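Local coordinates for putative thiosugar synthase (PDB 4N6F), which catalyses sulphur insertion in 2-thiosugar biosynthesis, as a TIM-barrel enzyme of the ThiG family that takes sulphur from carrier proteins of primary metabolism, at the interface of chains A and B. Coordinates in Å, arbitrary orientation; residue numbers count along the deposited sequence, not the author numbering. Chains: chain A/B, Putative thiosugar synthase.

The interface of chains A and B. Residues chain A 200-201, 231-232, 235-236, 239; chain B 204, 232, 235-236, 238-239, 242-243.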
loop_
_atom_site.group_PDB
_atom_site.type_symbol
_atom_site.label_atom_id
_atom_site.label_comp_id
_atom_site.label_asym_id
_atom_site.label_seq_id
_atom_site.Cartn_x
_atom_site.Cartn_y
_atom_site.Cartn_z
ATOM N N ALA A 200 1.659 -5.373 3.971
ATOM C CA ALA A 200 0.671 -4.363 3.612
ATOM C C ALA A 200 0.738 -3.895 2.154
ATOM O O ALA A 200 -0.295 -3.578 1.565
ATOM C CB ALA A 200 0.799 -3.166 4.537
ATOM N N ARG A 201 1.935 -3.831 1.580
ATOM C CA ARG A 201 2.074 -3.393 0.196
ATOM C C ARG A 201 1.408 -4.348 -0.794
ATOM O O ARG A 201 0.966 -3.913 -1.841
ATOM C CB ARG A 201 3.539 -3.183 -0.186
ATOM C CG ARG A 201 4.307 -4.446 -0.508
ATOM C CD ARG A 201 5.669 -4.098 -1.085
ATOM N NE ARG A 201 6.445 -5.290 -1.403
ATOM C CZ ARG A 201 7.320 -5.879 -0.586
ATOM N NH1 ARG A 201 7.970 -6.964 -0.996
ATOM N NH2 ARG A 201 7.557 -5.396 0.634
ATOM N N ALA A 231 -3.263 -4.205 11.637
ATOM C CA ALA A 231 -3.636 -2.788 11.550
ATOM C C ALA A 231 -3.132 -2.159 10.264
ATOM O O ALA A 231 -3.857 -1.410 9.604
ATOM C CB ALA A 231 -3.123 -2.001 12.754
ATOM N N ALA A 232 -1.888 -2.462 9.919
ATOM C CA ALA A 232 -1.282 -1.954 8.703
ATOM C C ALA A 232 -2.037 -2.409 7.459
ATOM O O ALA A 232 -2.187 -1.656 6.507
ATOM C CB ALA A 232 0.163 -2.408 8.616
ATOM N N GLN A 235 -5.342 -0.538 6.900
ATOM C CA GLN A 235 -5.054 0.771 6.326
ATOM C C GLN A 235 -4.690 0.656 4.864
ATOM O O GLN A 235 -5.126 1.463 4.057
ATOM C CB GLN A 235 -3.911 1.456 7.083
ATOM C CG GLN A 235 -4.262 1.830 8.515
ATOM C CD GLN A 235 -5.446 2.775 8.598
ATOM O OE1 GLN A 235 -6.292 2.663 9.487
ATOM N NE2 GLN A 235 -5.520 3.700 7.655
ATOM N N ALA A 236 -3.891 -0.353 4.535
ATOM C CA ALA A 236 -3.431 -0.572 3.170
ATOM C C ALA A 236 -4.575 -0.925 2.219
ATOM O O ALA A 236 -4.558 -0.544 1.043
ATOM C CB ALA A 236 -2.374 -1.662 3.140
ATOM N N ALA A 239 -6.401 2.396 1.637
ATOM C CA ALA A 239 -5.593 3.226 0.735
ATOM C C ALA A 239 -5.635 2.697 -0.685
ATOM O O ALA A 239 -5.696 3.463 -1.635
ATOM C CB ALA A 239 -4.142 3.286 1.201
ATOM N N ALA B 204 3.361 2.658 -0.140
ATOM C CA ALA B 204 3.422 1.610 0.872
ATOM C C ALA B 204 4.709 0.800 0.727
ATOM O O ALA B 204 5.365 0.500 1.711
ATOM C CB ALA B 204 2.203 0.705 0.780
ATOM N N ALA B 232 -5.316 8.819 -0.516
ATOM C CA ALA B 232 -4.880 7.429 -0.620
ATOM C C ALA B 232 -3.379 7.286 -0.327
ATOM O O ALA B 232 -2.938 6.352 0.338
ATOM C CB ALA B 232 -5.194 6.886 -2.012
ATOM N N GLN B 235 -2.623 7.729 3.404
ATOM C CA GLN B 235 -3.005 6.525 4.131
ATOM C C GLN B 235 -2.032 5.360 3.903
ATOM O O GLN B 235 -1.705 4.629 4.838
ATOM C CB GLN B 235 -4.429 6.112 3.747
ATOM C CG GLN B 235 -5.267 5.707 4.940
ATOM C CD GLN B 235 -5.578 6.893 5.848
ATOM O OE1 GLN B 235 -5.782 8.017 5.376
ATOM N NE2 GLN B 235 -5.608 6.657 7.155
ATOM N N ALA B 236 -1.590 5.181 2.663
ATOM C CA ALA B 236 -0.606 4.140 2.328
ATOM C C ALA B 236 0.738 4.331 3.049
ATOM O O ALA B 236 1.398 3.357 3.390
ATOM C CB ALA B 236 -0.378 4.095 0.828
ATOM N N LEU B 238 1.174 5.683 6.037
ATOM C CA LEU B 238 0.923 5.156 7.370
ATOM C C LEU B 238 0.896 3.631 7.376
ATOM O O LEU B 238 1.458 3.011 8.270
ATOM C CB LEU B 238 -0.393 5.693 7.938
ATOM C CG LEU B 238 -0.702 5.193 9.363
ATOM C CD1 LEU B 238 0.175 5.921 10.375
ATOM C CD2 LEU B 238 -2.178 5.329 9.730
ATOM N N ALA B 239 0.219 3.032 6.399
ATOM C CA ALA B 239 0.147 1.582 6.290
ATOM C C ALA B 239 1.532 0.965 6.104
ATOM O O ALA B 239 1.875 -0.007 6.764
ATOM C CB ALA B 239 -0.747 1.178 5.125
ATOM N N LEU B 242 3.522 1.328 9.364
ATOM C CA LEU B 242 3.077 0.312 10.323
ATOM C C LEU B 242 3.546 -1.088 9.939
ATOM O O LEU B 242 3.944 -1.879 10.798
ATOM C CB LEU B 242 1.560 0.306 10.462
ATOM C CG LEU B 242 0.949 1.431 11.289
ATOM C CD1 LEU B 242 -0.565 1.288 11.278
ATOM C CD2 LEU B 242 1.474 1.400 12.718
ATOM N N SER B 243 3.487 -1.386 8.646
ATOM C CA SER B 243 3.915 -2.670 8.123
ATOM C C SER B 243 5.404 -2.889 8.442
ATOM O O SER B 243 5.788 -3.924 8.995
ATOM C CB SER B 243 3.681 -2.699 6.611
ATOM O OG SER B 243 3.915 -3.976 6.066
#
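Two copies of helix 226-245 run antiparallel and meet through alanine faces in this patch of a two-fold interface, the dimer of the deposited assembly; whether it forms in solution the structure alone does not show. At the centre, the methyl of B:Ala239, CB, sits against the opposing backbone, 3.5 Å from A:Ala232 O and beside A:Ala236 N. Its twin, A:Ala239 CB, does the same 3.4 Å from B:Ala232 O. Because alanine methyls line the crossing point, the helices come close enough for CB to touch main chain. B:Leu242 flanks this core with its CB 3.6 Å from A:Ala232 CB; CG stands anti to the carbonyl carbon (chi1 -76°).

Towards one edge the two Gln235 side chains cross obliquely, both bent at chi2, their amide planes 47° apart. A:Gln235 buries the most surface in the patch, and its CB packs 3.7 Å from B:Ala239 CB. The tips meet at 3.0 Å between A:Gln235 NE2 and B:Gln235 NE2; as modelled both are donors, so this is no hydrogen bond, though turning one amide over could make it one.

At the opposite rim B:Ser243 swings OG anti to its own N (chi1 -172°) towards the start of helix 200-208 of chain A. There the backbone N-H of A:Ala200 makes a weak hydrogen bond to B:Ser243 OG, 3.4 Å from N to OG.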